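Local atomic coordinates of ribulose bisphosphate carboxylase (Pyrococcus horikoshii, PDB entry 2D69), a protein that probably catalyses the addition of carbon dioxide and water to ribulose 1,5-bisphosphate, giving two molecules of 3-phosphoglycerate, within an archaeal pathway of AMP breakdown. Residues V99-F102 and S103-G107; D391-D394 and A395-G399; Y207-R210 and D211-A215; T228-V231 and N232-E235. One frame throughout, in Å; residues are numbered along the deposited sequence.

Interaction 1 of 4, residues V99-F102 and S103-G107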
ATOM      1  N   VAL A  99       9.036   4.049  29.601  1.00 15.39           N
ATOM      2  CA  VAL A  99      10.465   3.866  29.278  1.00 13.59           C
ATOM      3  C   VAL A  99      11.255   5.063  29.753  1.00 13.34           C
ATOM      4  O   VAL A  99      12.286   4.929  30.453  1.00 13.76           O
ATOM      5  CB  VAL A  99      10.684   3.618  27.745  1.00 14.39           C
ATOM      6  CG1 VAL A  99      12.096   3.388  27.452  1.00 16.83           C
ATOM      7  CG2 VAL A  99       9.837   2.384  27.202  1.00 14.28           C
ATOM      8  N   GLN A 100      10.824   6.248  29.383  1.00 13.00           N
ATOM      9  CA  GLN A 100      11.596   7.458  29.768  1.00 12.01           C
ATOM     10  C   GLN A 100      11.550   7.770  31.265  1.00 11.34           C
ATOM     11  O   GLN A 100      12.564   8.233  31.861  1.00 12.02           O
ATOM     12  CB  GLN A 100      11.179   8.702  28.924  1.00 12.09           C
ATOM     13  CG  GLN A 100      12.175   9.939  29.183  1.00 11.26           C
ATOM     14  CD  GLN A 100      11.709  10.899  30.279  1.00 11.36           C
ATOM     15  OE1 GLN A 100      12.480  11.772  30.744  1.00 13.18           O
ATOM     16  NE2 GLN A 100      10.464  10.765  30.683  1.00  5.66           N
ATOM     17  N   LEU A 101      10.387   7.570  31.889  1.00 12.32           N
ATOM     18  CA  LEU A 101      10.234   7.687  33.354  1.00 12.62           C
ATOM     19  C   LEU A 101      11.282   6.822  34.068  1.00 13.63           C
ATOM     20  O   LEU A 101      12.087   7.314  34.911  1.00 12.79           O
ATOM     21  CB  LEU A 101       8.812   7.283  33.779  1.00 13.74           C
ATOM     22  CG  LEU A 101       8.601   7.234  35.319  1.00 16.28           C
ATOM     23  CD1 LEU A 101       8.946   8.565  35.926  1.00 15.30           C
ATOM     24  CD2 LEU A 101       7.190   6.832  35.667  1.00 15.40           C
ATOM     25  N   PHE A 102      11.330   5.549  33.707  1.00 13.53           N
ATOM     26  CA  PHE A 102      12.252   4.605  34.323  1.00 14.15           C
ATOM     27  C   PHE A 102      13.701   4.884  33.986  1.00 15.36           C
ATOM     28  O   PHE A 102      14.573   4.638  34.800  1.00 12.77           O
ATOM     29  CB  PHE A 102      11.881   3.163  33.974  1.00 15.46           C
ATOM     30  CG  PHE A 102      10.916   2.549  34.950  1.00 18.86           C
ATOM     31  CD1 PHE A 102       9.897   3.310  35.531  1.00 20.95           C
ATOM     32  CD2 PHE A 102      11.066   1.229  35.356  1.00 23.96           C
ATOM     33  CE1 PHE A 102       9.022   2.737  36.469  1.00 22.23           C
ATOM     34  CE2 PHE A 102      10.182   0.668  36.256  1.00 24.53           C
ATOM     35  CZ  PHE A 102       9.162   1.436  36.819  1.00 23.46           C
ATOM     36  N   SER A 103      13.979   5.429  32.813  1.00 16.01           N
ATOM     37  CA  SER A 103      15.349   5.875  32.562  1.00 17.26           C
ATOM     38  C   SER A 103      15.799   6.973  33.559  1.00 17.45           C
ATOM     39  O   SER A 103      17.006   7.067  33.956  1.00 17.24           O
ATOM     40  CB  SER A 103      15.443   6.398  31.146  1.00 18.15           C
ATOM     41  OG  SER A 103      16.812   6.501  30.809  1.00 27.17           O
ATOM     42  N   ALA A 104      14.855   7.821  33.965  1.00 16.18           N
ATOM     43  CA  ALA A 104      15.159   8.882  34.915  1.00 16.63           C
ATOM     44  C   ALA A 104      15.206   8.391  36.348  1.00 16.66           C
ATOM     45  O   ALA A 104      16.204   8.616  37.045  1.00 16.60           O
ATOM     46  CB  ALA A 104      14.160  10.007  34.788  1.00 16.70           C
ATOM     47  N   VAL A 105      14.160   7.701  36.794  1.00 15.88           N
ATOM     48  CA  VAL A 105      14.035   7.368  38.227  1.00 16.54           C
ATOM     49  C   VAL A 105      14.644   6.032  38.667  1.00 17.11           C
ATOM     50  O   VAL A 105      14.732   5.706  39.857  1.00 17.83           O
ATOM     51  CB  VAL A 105      12.569   7.517  38.707  1.00 15.53           C
ATOM     52  CG1 VAL A 105      12.051   8.844  38.314  1.00 18.54           C
ATOM     53  CG2 VAL A 105      11.631   6.461  38.165  1.00 18.03           C
ATOM     54  N   ALA A 106      15.034   5.223  37.684  1.00 18.81           N
ATOM     55  CA  ALA A 106      15.456   3.850  37.898  1.00 17.81           C
ATOM     56  C   ALA A 106      16.641   3.544  36.990  1.00 18.37           C
ATOM     57  O   ALA A 106      16.812   2.404  36.614  1.00 20.75           O
ATOM     58  CB  ALA A 106      14.284   2.876  37.647  1.00 17.43           C
ATOM     59  N   GLY A 107      17.497   4.543  36.736  1.00 18.85           N
ATOM     60  CA  GLY A 107      18.568   4.456  35.765  1.00 18.45           C
ATOM     61  C   GLY A 107      19.947   4.502  36.391  1.00 19.83           C
ATOM     62  O   GLY A 107      20.331   3.586  37.142  1.00 21.36           O
TER
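Leu101 O takes two backbone N-H groups in the last turn of helix 98-105: Val105 N at 2.8 Å, a nearly straight bond (166°), and Ala104 N at 3.0 Å, a bent and weak one. This short helix lies in the N-terminal domain of the Rubisco chain. Two residues earlier Ser103 N bonds to Val99 O at 2.9 Å. The side chains follow the same i to i+4 spacing. Leu101 swings its CG anti to the backbone N (chi1 174°), and its CD1 then meets Val105 CG1 at 3.9 Å, the two side chains crossing at a slant. Val105 CG2 leans over the carbonyl as well, 3.4 Å from Leu101 O. A glycine in place of Val105 would probably leave Leu101 CD1 without its intrahelical neighbour and open a gap toward Leu120 on strand 115-124. On another side of the helix Ser103 OG hydrogen-bonds to Asp252 OD2 and Glu189 O of the second subunit, so the helix is part of the buried subunit interface. Ala106 is the first residue to leave helical angles, yet its N still reaches Phe102 O at 3.0 Å. The ring of Phe102, which stands edge-to-face with Trp258, passes obliquely by the same residue, with CD2 4.3 Å from Ala106 CB.

Interaction 2 of 4, residues D391-D394 and A395-G399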
ATOM      1  N   ASP A 391     -12.751 -28.831  42.059  1.00 15.44           N
ATOM      2  CA  ASP A 391     -13.657 -29.227  43.125  1.00 15.05           C
ATOM      3  C   ASP A 391     -13.210 -28.621  44.436  1.00 15.13           C
ATOM      4  O   ASP A 391     -14.042 -28.198  45.235  1.00 14.59           O
ATOM      5  CB  ASP A 391     -13.688 -30.721  43.267  1.00 15.66           C
ATOM      6  CG  ASP A 391     -14.490 -31.401  42.170  1.00 16.10           C
ATOM      7  OD1 ASP A 391     -15.272 -30.756  41.416  1.00 20.06           O
ATOM      8  OD2 ASP A 391     -14.411 -32.606  42.009  1.00 16.48           O
ATOM      9  N   ALA A 392     -11.903 -28.552  44.667  1.00 14.31           N
ATOM     10  CA  ALA A 392     -11.420 -27.933  45.886  1.00 14.53           C
ATOM     11  C   ALA A 392     -11.767 -26.443  45.921  1.00 15.14           C
ATOM     12  O   ALA A 392     -12.056 -25.926  46.980  1.00 15.13           O
ATOM     13  CB  ALA A 392      -9.914 -28.154  46.077  1.00 14.72           C
ATOM     14  N   ILE A 393     -11.728 -25.757  44.778  1.00 15.12           N
ATOM     15  CA  ILE A 393     -12.087 -24.336  44.708  1.00 14.98           C
ATOM     16  C   ILE A 393     -13.606 -24.165  44.929  1.00 15.27           C
ATOM     17  O   ILE A 393     -14.025 -23.299  45.685  1.00 15.33           O
ATOM     18  CB  ILE A 393     -11.623 -23.712  43.360  1.00 14.41           C
ATOM     19  CG1 ILE A 393     -10.093 -23.607  43.315  1.00 12.77           C
ATOM     20  CG2 ILE A 393     -12.225 -22.357  43.151  1.00 15.17           C
ATOM     21  CD1 ILE A 393      -9.548 -23.562  41.917  1.00 10.39           C
ATOM     22  N   ASP A 394     -14.433 -25.027  44.343  1.00 16.01           N
ATOM     23  CA  ASP A 394     -15.876 -24.913  44.562  1.00 15.85           C
ATOM     24  C   ASP A 394     -16.179 -25.085  46.057  1.00 16.44           C
ATOM     25  O   ASP A 394     -16.992 -24.359  46.593  1.00 16.82           O
ATOM     26  CB  ASP A 394     -16.643 -25.943  43.756  1.00 16.56           C
ATOM     27  CG  ASP A 394     -16.689 -25.630  42.292  1.00 17.31           C
ATOM     28  OD1 ASP A 394     -16.494 -24.467  41.895  1.00 16.97           O
ATOM     29  OD2 ASP A 394     -16.938 -26.519  41.465  1.00 20.66           O
ATOM     30  N   ALA A 395     -15.502 -26.028  46.722  1.00 16.54           N
ATOM     31  CA  ALA A 395     -15.639 -26.226  48.154  1.00 17.15           C
ATOM     32  C   ALA A 395     -15.147 -25.027  48.976  1.00 17.80           C
ATOM     33  O   ALA A 395     -15.822 -24.590  49.894  1.00 17.83           O
ATOM     34  CB  ALA A 395     -14.927 -27.505  48.593  1.00 17.22           C
ATOM     35  N   ALA A 396     -13.953 -24.530  48.699  1.00 18.24           N
ATOM     36  CA  ALA A 396     -13.467 -23.370  49.426  1.00 19.58           C
ATOM     37  C   ALA A 396     -14.526 -22.239  49.349  1.00 20.87           C
ATOM     38  O   ALA A 396     -14.868 -21.648  50.344  1.00 21.09           O
ATOM     39  CB  ALA A 396     -12.121 -22.901  48.863  1.00 19.47           C
ATOM     40  N   ILE A 397     -15.064 -21.976  48.165  1.00 22.45           N
ATOM     41  CA  ILE A 397     -16.030 -20.875  47.988  1.00 23.86           C
ATOM     42  C   ILE A 397     -17.346 -21.120  48.730  1.00 24.39           C
ATOM     43  O   ILE A 397     -17.947 -20.179  49.232  1.00 24.19           O
ATOM     44  CB  ILE A 397     -16.327 -20.688  46.517  1.00 23.58           C
ATOM     45  CG1 ILE A 397     -15.090 -20.122  45.824  1.00 25.42           C
ATOM     46  CG2 ILE A 397     -17.536 -19.752  46.277  1.00 25.31           C
ATOM     47  CD1 ILE A 397     -15.016 -20.533  44.433  1.00 28.21           C
ATOM     48  N   GLU A 398     -17.802 -22.370  48.750  1.00 24.42           N
ATOM     49  CA  GLU A 398     -19.079 -22.707  49.370  1.00 25.75           C
ATOM     50  C   GLU A 398     -18.950 -22.920  50.888  1.00 25.28           C
ATOM     51  O   GLU A 398     -19.959 -23.114  51.550  1.00 24.84           O
ATOM     52  CB  GLU A 398     -19.714 -23.954  48.704  1.00 26.40           C
ATOM     53  CG  GLU A 398     -20.172 -23.771  47.241  1.00 29.59           C
ATOM     54  CD  GLU A 398     -20.553 -25.094  46.555  1.00 35.01           C
ATOM     55  OE1 GLU A 398     -21.107 -25.993  47.243  1.00 38.92           O
ATOM     56  OE2 GLU A 398     -20.312 -25.257  45.327  1.00 39.66           O
ATOM     57  N   GLY A 399     -17.733 -22.836  51.435  1.00 24.84           N
ATOM     58  CA  GLY A 399     -17.486 -23.035  52.857  1.00 25.22           C
ATOM     59  C   GLY A 399     -17.672 -24.500  53.258  1.00 25.28           C
ATOM     60  O   GLY A 399     -18.109 -24.808  54.362  1.00 25.82           O
TER
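Four regular i to i+4 bonds wind the chain from Asp391 to Glu398, Ala396 N to Ala392 O being a 2.9 Å example, before helix 382-398 stops at Gly399. That glycine has a phi of 70° and two bonds back into the last turn, a Schellman motif; one of them runs from Gly399 N to Ala396 O at 3.3 Å. Along one flank two isoleucines meet. Ile393 sends CG2 to Ile397 CD1 at 3.6 Å. In Ile397, with CG1 beside the backbone N (chi1 -70°) and the chain extended beyond it, CD1 comes 3.2 Å from Ile393 O. The outer flank is acidic. Glu398 lays its aliphatic part over the preceding turn, CG 3.3 Å from Asp394 O, and its OE2 comes within 4.0 Å of Asp394 CB. The two carboxylates themselves stay apart, Asp394 OD1 being 5.2 Å from Glu398 OE2, a like-charge pair that would probably repel mildly. Asp391, one turn earlier, is tied through OD2 to Ser409 OG. The small faces of Ala392 and Ala395 let helix 402-405 come close through Leu402, while Ala392, Ile393 and Ala396 rest on helix 356-363 of the catalytic barrel domain.

Interaction 3 of 4, residues Y207-R210 and D211-A215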
ATOM      1  N   TYR A 207      -6.002 -24.240  19.148  1.00 14.61           N
ATOM      2  CA  TYR A 207      -7.272 -23.509  19.184  1.00 14.18           C
ATOM      3  C   TYR A 207      -8.390 -24.372  18.637  1.00 15.84           C
ATOM      4  O   TYR A 207      -9.548 -24.205  19.014  1.00 16.56           O
ATOM      5  CB  TYR A 207      -7.143 -22.120  18.495  1.00 14.08           C
ATOM      6  CG  TYR A 207      -6.363 -21.149  19.385  1.00 11.31           C
ATOM      7  CD1 TYR A 207      -5.007 -20.905  19.197  1.00 14.48           C
ATOM      8  CD2 TYR A 207      -6.983 -20.538  20.513  1.00 11.22           C
ATOM      9  CE1 TYR A 207      -4.343 -20.098  20.033  1.00 10.67           C
ATOM     10  CE2 TYR A 207      -6.309 -19.727  21.350  1.00 13.01           C
ATOM     11  CZ  TYR A 207      -4.976 -19.517  21.134  1.00  8.67           C
ATOM     12  OH  TYR A 207      -4.213 -18.705  21.935  1.00 17.07           O
ATOM     13  N   ARG A 208      -8.066 -25.289  17.737  1.00 17.56           N
ATOM     14  CA  ARG A 208      -9.042 -26.301  17.323  1.00 18.53           C
ATOM     15  C   ARG A 208      -9.423 -27.244  18.478  1.00 16.74           C
ATOM     16  O   ARG A 208     -10.594 -27.524  18.713  1.00 14.69           O
ATOM     17  CB  ARG A 208      -8.532 -27.120  16.132  1.00 20.18           C
ATOM     18  CG  ARG A 208      -8.294 -26.263  14.880  1.00 28.44           C
ATOM     19  CD  ARG A 208      -7.787 -27.040  13.645  1.00 36.26           C
ATOM     20  NE  ARG A 208      -8.817 -27.978  13.201  1.00 41.06           N
ATOM     21  CZ  ARG A 208      -8.864 -29.285  13.486  1.00 48.16           C
ATOM     22  NH1 ARG A 208      -7.907 -29.877  14.219  1.00 48.75           N
ATOM     23  NH2 ARG A 208      -9.888 -30.021  13.017  1.00 49.97           N
ATOM     24  N   VAL A 209      -8.431 -27.695  19.216  1.00 15.50           N
ATOM     25  CA  VAL A 209      -8.671 -28.511  20.400  1.00 14.42           C
ATOM     26  C   VAL A 209      -9.484 -27.701  21.416  1.00 15.58           C
ATOM     27  O   VAL A 209     -10.467 -28.208  21.994  1.00 14.18           O
ATOM     28  CB  VAL A 209      -7.340 -28.902  21.073  1.00 14.39           C
ATOM     29  CG1 VAL A 209      -7.561 -29.628  22.447  1.00 12.93           C
ATOM     30  CG2 VAL A 209      -6.464 -29.742  20.150  1.00 15.59           C
ATOM     31  N   ARG A 210      -9.068 -26.444  21.628  1.00 14.50           N
ATOM     32  CA  ARG A 210      -9.739 -25.529  22.512  1.00 15.67           C
ATOM     33  C   ARG A 210     -11.216 -25.469  22.167  1.00 15.87           C
ATOM     34  O   ARG A 210     -12.079 -25.665  23.042  1.00 16.52           O
ATOM     35  CB  ARG A 210      -9.123 -24.118  22.389  1.00 16.30           C
ATOM     36  CG  ARG A 210      -9.564 -23.120  23.412  1.00 17.61           C
ATOM     37  CD  ARG A 210     -10.915 -22.514  23.139  1.00 17.29           C
ATOM     38  NE  ARG A 210     -10.929 -21.568  22.030  1.00 16.27           N
ATOM     39  CZ  ARG A 210     -10.571 -20.290  22.084  1.00 14.87           C
ATOM     40  NH1 ARG A 210     -10.098 -19.720  23.192  1.00 16.26           N
ATOM     41  NH2 ARG A 210     -10.693 -19.541  20.981  1.00 14.89           N
ATOM     42  N   ASP A 211     -11.520 -25.200  20.904  1.00 14.95           N
ATOM     43  CA  ASP A 211     -12.911 -25.081  20.507  1.00 16.11           C
ATOM     44  C   ASP A 211     -13.672 -26.393  20.677  1.00 16.18           C
ATOM     45  O   ASP A 211     -14.852 -26.413  21.050  1.00 16.07           O
ATOM     46  CB  ASP A 211     -13.050 -24.559  19.064  1.00 16.79           C
ATOM     47  CG  ASP A 211     -12.613 -23.109  18.952  1.00 17.15           C
ATOM     48  OD1 ASP A 211     -12.329 -22.677  17.830  1.00 18.03           O
ATOM     49  OD2 ASP A 211     -12.520 -22.334  19.932  1.00 21.22           O
ATOM     50  N   ARG A 212     -13.009 -27.505  20.433  1.00 16.91           N
ATOM     51  CA  ARG A 212     -13.675 -28.806  20.646  1.00 17.41           C
ATOM     52  C   ARG A 212     -14.059 -28.991  22.120  1.00 16.69           C
ATOM     53  O   ARG A 212     -15.163 -29.472  22.430  1.00 15.86           O
ATOM     54  CB  ARG A 212     -12.770 -29.941  20.170  1.00 18.21           C
ATOM     55  CG  ARG A 212     -13.352 -31.337  20.309  1.00 21.42           C
ATOM     56  CD  ARG A 212     -12.290 -32.422  20.198  1.00 26.67           C
ATOM     57  NE  ARG A 212     -12.804 -33.719  20.649  1.00 30.10           N
ATOM     58  CZ  ARG A 212     -12.042 -34.780  20.898  1.00 31.01           C
ATOM     59  NH1 ARG A 212     -10.725 -34.729  20.710  1.00 30.73           N
ATOM     60  NH2 ARG A 212     -12.605 -35.914  21.306  1.00 30.50           N
ATOM     61  N   VAL A 213     -13.163 -28.611  23.029  1.00 16.34           N
ATOM     62  CA  VAL A 213     -13.412 -28.780  24.474  1.00 17.20           C
ATOM     63  C   VAL A 213     -14.555 -27.885  24.955  1.00 17.17           C
ATOM     64  O   VAL A 213     -15.406 -28.340  25.753  1.00 18.33           O
ATOM     65  CB  VAL A 213     -12.205 -28.540  25.329  1.00 17.05           C
ATOM     66  CG1 VAL A 213     -12.557 -28.729  26.821  1.00 17.49           C
ATOM     67  CG2 VAL A 213     -11.103 -29.533  24.970  1.00 17.89           C
ATOM     68  N   GLU A 214     -14.611 -26.669  24.407  1.00 16.79           N
ATOM     69  CA  GLU A 214     -15.703 -25.759  24.628  1.00 16.51           C
ATOM     70  C   GLU A 214     -16.996 -26.406  24.199  1.00 17.38           C
ATOM     71  O   GLU A 214     -17.957 -26.325  24.940  1.00 16.69           O
ATOM     72  CB  GLU A 214     -15.503 -24.419  23.910  1.00 16.81           C
ATOM     73  CG  GLU A 214     -14.484 -23.546  24.617  1.00 16.43           C
ATOM     74  CD  GLU A 214     -14.331 -22.167  24.014  1.00 17.72           C
ATOM     75  OE1 GLU A 214     -14.797 -21.934  22.906  1.00 17.90           O
ATOM     76  OE2 GLU A 214     -13.716 -21.313  24.650  1.00 16.16           O
ATOM     77  N   ALA A 215     -17.053 -26.982  23.000  1.00 17.80           N
ATOM     78  CA  ALA A 215     -18.295 -27.612  22.538  1.00 18.74           C
ATOM     79  C   ALA A 215     -18.730 -28.774  23.440  1.00 18.43           C
ATOM     80  O   ALA A 215     -19.912 -28.930  23.719  1.00 21.50           O
ATOM     81  CB  ALA A 215     -18.161 -28.064  21.068  1.00 19.55           C
TER
HETATM   82  O   HOH W   1     -11.022 -20.346  18.188  1.00 25.95           O
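Arg210 and Asp211, adjacent in helix 199-217, are joined by a salt bridge: Arg210 NE donates to Asp211 OD2 at 2.7 Å. The oxygen lies close to the guanidinium plane, at its edge, whereas the donor reaches the carboxylate from above its plane; the two flat groups are turned 23° apart. A water closes the other end of the pair, accepting from Arg210 NH2 at 2.9 Å and donating to Asp211 OD1 at 2.7 Å. One turn on, Glu214 joins the network in a different manner. Its OE2 packs on the methylene Arg210 CD at 3.4 Å and stands 3.8 Å from Arg210 NE, well out of the guanidinium plane, so this long bridge is a matter of charge with no N-H aimed at it. What brings the arginine head back beside both acids is a chain that starts anti to the backbone N (chi1 -170°) and then bends twice. Tyr207 probably limits the turning of the guanidinium, since Tyr207 CD2 sits 3.8 Å above the centre of one of its faces. Elsewhere round the helix Val209 CG1 touches Val213 CG2 at 4.3 Å. Farther out, Arg210 NH1 bridges to Glu222 and bonds to Lys221 O, NH2 bonds to Gly245 O, and Glu214 OE2 accepts from Lys221 N. The network thus ties helix 199-217, which connects strands 184-186 and 222-224 in a beta-alpha-beta unit, to Lys221 and the start of the second strand, with helix 167-179 packed against Val213 and Arg210, and helix 231-244 against Tyr207.

Interaction 4 of 4, residues T228-V231 and N232-E235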
ATOM      1  N   THR A 228       6.404 -14.264  23.443  1.00 14.92           N
ATOM      2  CA  THR A 228       7.670 -13.594  23.738  1.00 14.30           C
ATOM      3  C   THR A 228       8.690 -13.856  22.605  1.00 15.52           C
ATOM      4  O   THR A 228       8.805 -14.976  22.096  1.00 11.97           O
ATOM      5  CB  THR A 228       8.230 -14.114  25.038  1.00 14.98           C
ATOM      6  OG1 THR A 228       7.303 -13.928  26.091  1.00 12.72           O
ATOM      7  CG2 THR A 228       9.472 -13.356  25.469  1.00 16.46           C
ATOM      8  N   GLY A 229       9.397 -12.780  22.239  1.00 16.42           N
ATOM      9  CA  GLY A 229      10.365 -12.739  21.171  1.00 17.17           C
ATOM     10  C   GLY A 229      10.820 -11.284  20.886  1.00 17.97           C
ATOM     11  O   GLY A 229      10.336 -10.335  21.496  1.00 17.06           O
ATOM     12  N   PRO A 230      11.713 -11.124  19.912  1.00 19.03           N
ATOM     13  CA  PRO A 230      11.973  -9.818  19.281  1.00 19.20           C
ATOM     14  C   PRO A 230      10.625  -9.209  18.913  1.00 18.21           C
ATOM     15  O   PRO A 230       9.748  -9.959  18.493  1.00 16.70           O
ATOM     16  CB  PRO A 230      12.735 -10.187  18.013  1.00 18.51           C
ATOM     17  CG  PRO A 230      13.353 -11.511  18.305  1.00 19.19           C
ATOM     18  CD  PRO A 230      12.528 -12.201  19.322  1.00 18.71           C
ATOM     19  N   VAL A 231      10.479  -7.897  19.057  1.00 17.52           N
ATOM     20  CA  VAL A 231       9.151  -7.278  19.058  1.00 17.94           C
ATOM     21  C   VAL A 231       8.329  -7.563  17.794  1.00 16.85           C
ATOM     22  O   VAL A 231       7.124  -7.780  17.873  1.00 16.12           O
ATOM     23  CB  VAL A 231       9.106  -5.724  19.226  1.00 18.44           C
ATOM     24  CG1 VAL A 231       7.975  -5.387  20.179  1.00 20.28           C
ATOM     25  CG2 VAL A 231      10.334  -5.159  19.701  1.00 24.05           C
ATOM     26  N   ASN A 232       8.960  -7.511  16.632  1.00 16.89           N
ATOM     27  CA  ASN A 232       8.243  -7.770  15.405  1.00 16.67           C
ATOM     28  C   ASN A 232       7.645  -9.168  15.396  1.00 16.19           C
ATOM     29  O   ASN A 232       6.504  -9.374  14.943  1.00 14.25           O
ATOM     30  CB  ASN A 232       9.115  -7.533  14.162  1.00 16.35           C
ATOM     31  CG  ASN A 232      10.335  -8.423  14.115  1.00 19.46           C
ATOM     32  OD1 ASN A 232      10.514  -9.138  13.159  1.00 26.67           O
ATOM     33  ND2 ASN A 232      11.146  -8.423  15.163  1.00  9.67           N
ATOM     34  N   ILE A 233       8.424 -10.127  15.889  1.00 16.13           N
ATOM     35  CA  ILE A 233       7.970 -11.501  16.001  1.00 17.12           C
ATOM     36  C   ILE A 233       6.791 -11.568  16.972  1.00 15.78           C
ATOM     37  O   ILE A 233       5.825 -12.237  16.667  1.00 15.52           O
ATOM     38  CB  ILE A 233       9.112 -12.468  16.526  1.00 17.14           C
ATOM     39  CG1 ILE A 233      10.394 -12.384  15.670  1.00 20.31           C
ATOM     40  CG2 ILE A 233       8.577 -13.902  16.686  1.00 16.63           C
ATOM     41  CD1 ILE A 233      10.234 -12.490  14.250  1.00 23.79           C
ATOM     42  N   MET A 234       6.879 -10.891  18.131  1.00 15.68           N
ATOM     43  CA  MET A 234       5.799 -10.942  19.133  1.00 15.67           C
ATOM     44  C   MET A 234       4.529 -10.402  18.489  1.00 14.35           C
ATOM     45  O   MET A 234       3.472 -10.970  18.685  1.00 13.32           O
ATOM     46  CB  MET A 234       6.035 -10.077  20.381  1.00 16.50           C
ATOM     47  CG  MET A 234       7.143 -10.452  21.253  1.00 20.86           C
ATOM     48  SD  MET A 234       6.736 -10.026  23.008  1.00 21.54           S
ATOM     49  CE  MET A 234       7.368  -8.397  22.878  1.00 18.61           C
ATOM     50  N   GLU A 235       4.661  -9.313  17.708  1.00 13.05           N
ATOM     51  CA  GLU A 235       3.526  -8.728  17.020  1.00 12.85           C
ATOM     52  C   GLU A 235       2.896  -9.674  16.043  1.00 13.11           C
ATOM     53  O   GLU A 235       1.657  -9.811  16.061  1.00 13.10           O
ATOM     54  CB  GLU A 235       3.889  -7.416  16.306  1.00 13.56           C
ATOM     55  CG  GLU A 235       2.819  -6.864  15.384  1.00 12.86           C
ATOM     56  CD  GLU A 235       3.036  -5.395  15.006  1.00 17.93           C
ATOM     57  OE1 GLU A 235       4.170  -4.882  15.079  1.00 17.01           O
ATOM     58  OE2 GLU A 235       2.056  -4.711  14.682  1.00 16.56           O
TER
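The N-terminus of helix 231-244 is the element here, entered from the loop after strand 222-224 with Pro230 at the N-cap position. Pro230 O begins the helical bonding: Met234 N donates to it at 3.0 Å, and Glu235 N then bonds to Val231 O at 2.9 Å. The proline ring and Ile233 run side by side in the same direction, Pro230 CB 4.0 Å from Ile233 CG1. Met234 turns back over the incoming loop. Its CG stands beside the backbone N (chi1 -66°) and lies 3.2 Å from Gly229 O; bends at the next two torsions carry SD to 3.8 Å from Thr228 CA. The methyl then swings across, so that CE comes 4.1 Å from Val231 CG1. With alanine in place of Met234, the Gly229 backbone and Val231 CG1 would probably lose this cover, and a gap would open toward Ala260 and Met264 of helix 258-271. Gly229 O accepts from Ser259 OG of the second subunit, and Thr228 OG1 accepts from Asp252 N of its own chain, so two adjacent residues at the start of the segment are tethered. The side chain of Thr228 is about 7 Å from those of Glu189, predicted to bind magnesium, and His278, a predicted proton acceptor. A loop of this kind, leading from a strand into the next helix at the C-terminal mouth of the strands, is where TIM-barrel enzymes such as Rubisco carry their active sites.

Along the chain the order is interaction 1, then 3, 4 and 2. Interaction 1 belongs to the N-terminal domain; the others lie in the catalytic barrel, 3 and 2 on helices 199-217 and 382-398, and 4 at the loop and first turn of helix 231-244. Strand 222-224 separates interactions 3 and 4, whose centres are 26 Å apart, the same spacing as between 2 and 3. Interaction 2 is on the opposite side of the chain's centre from interaction 1, 44 Å away between centres. Interactions 1 and 4 do not touch within one chain, their nearest atoms being about 11 Å apart, yet Val99 packs on Thr228 of the second subunit, so the pairing of the two subunits brings them together.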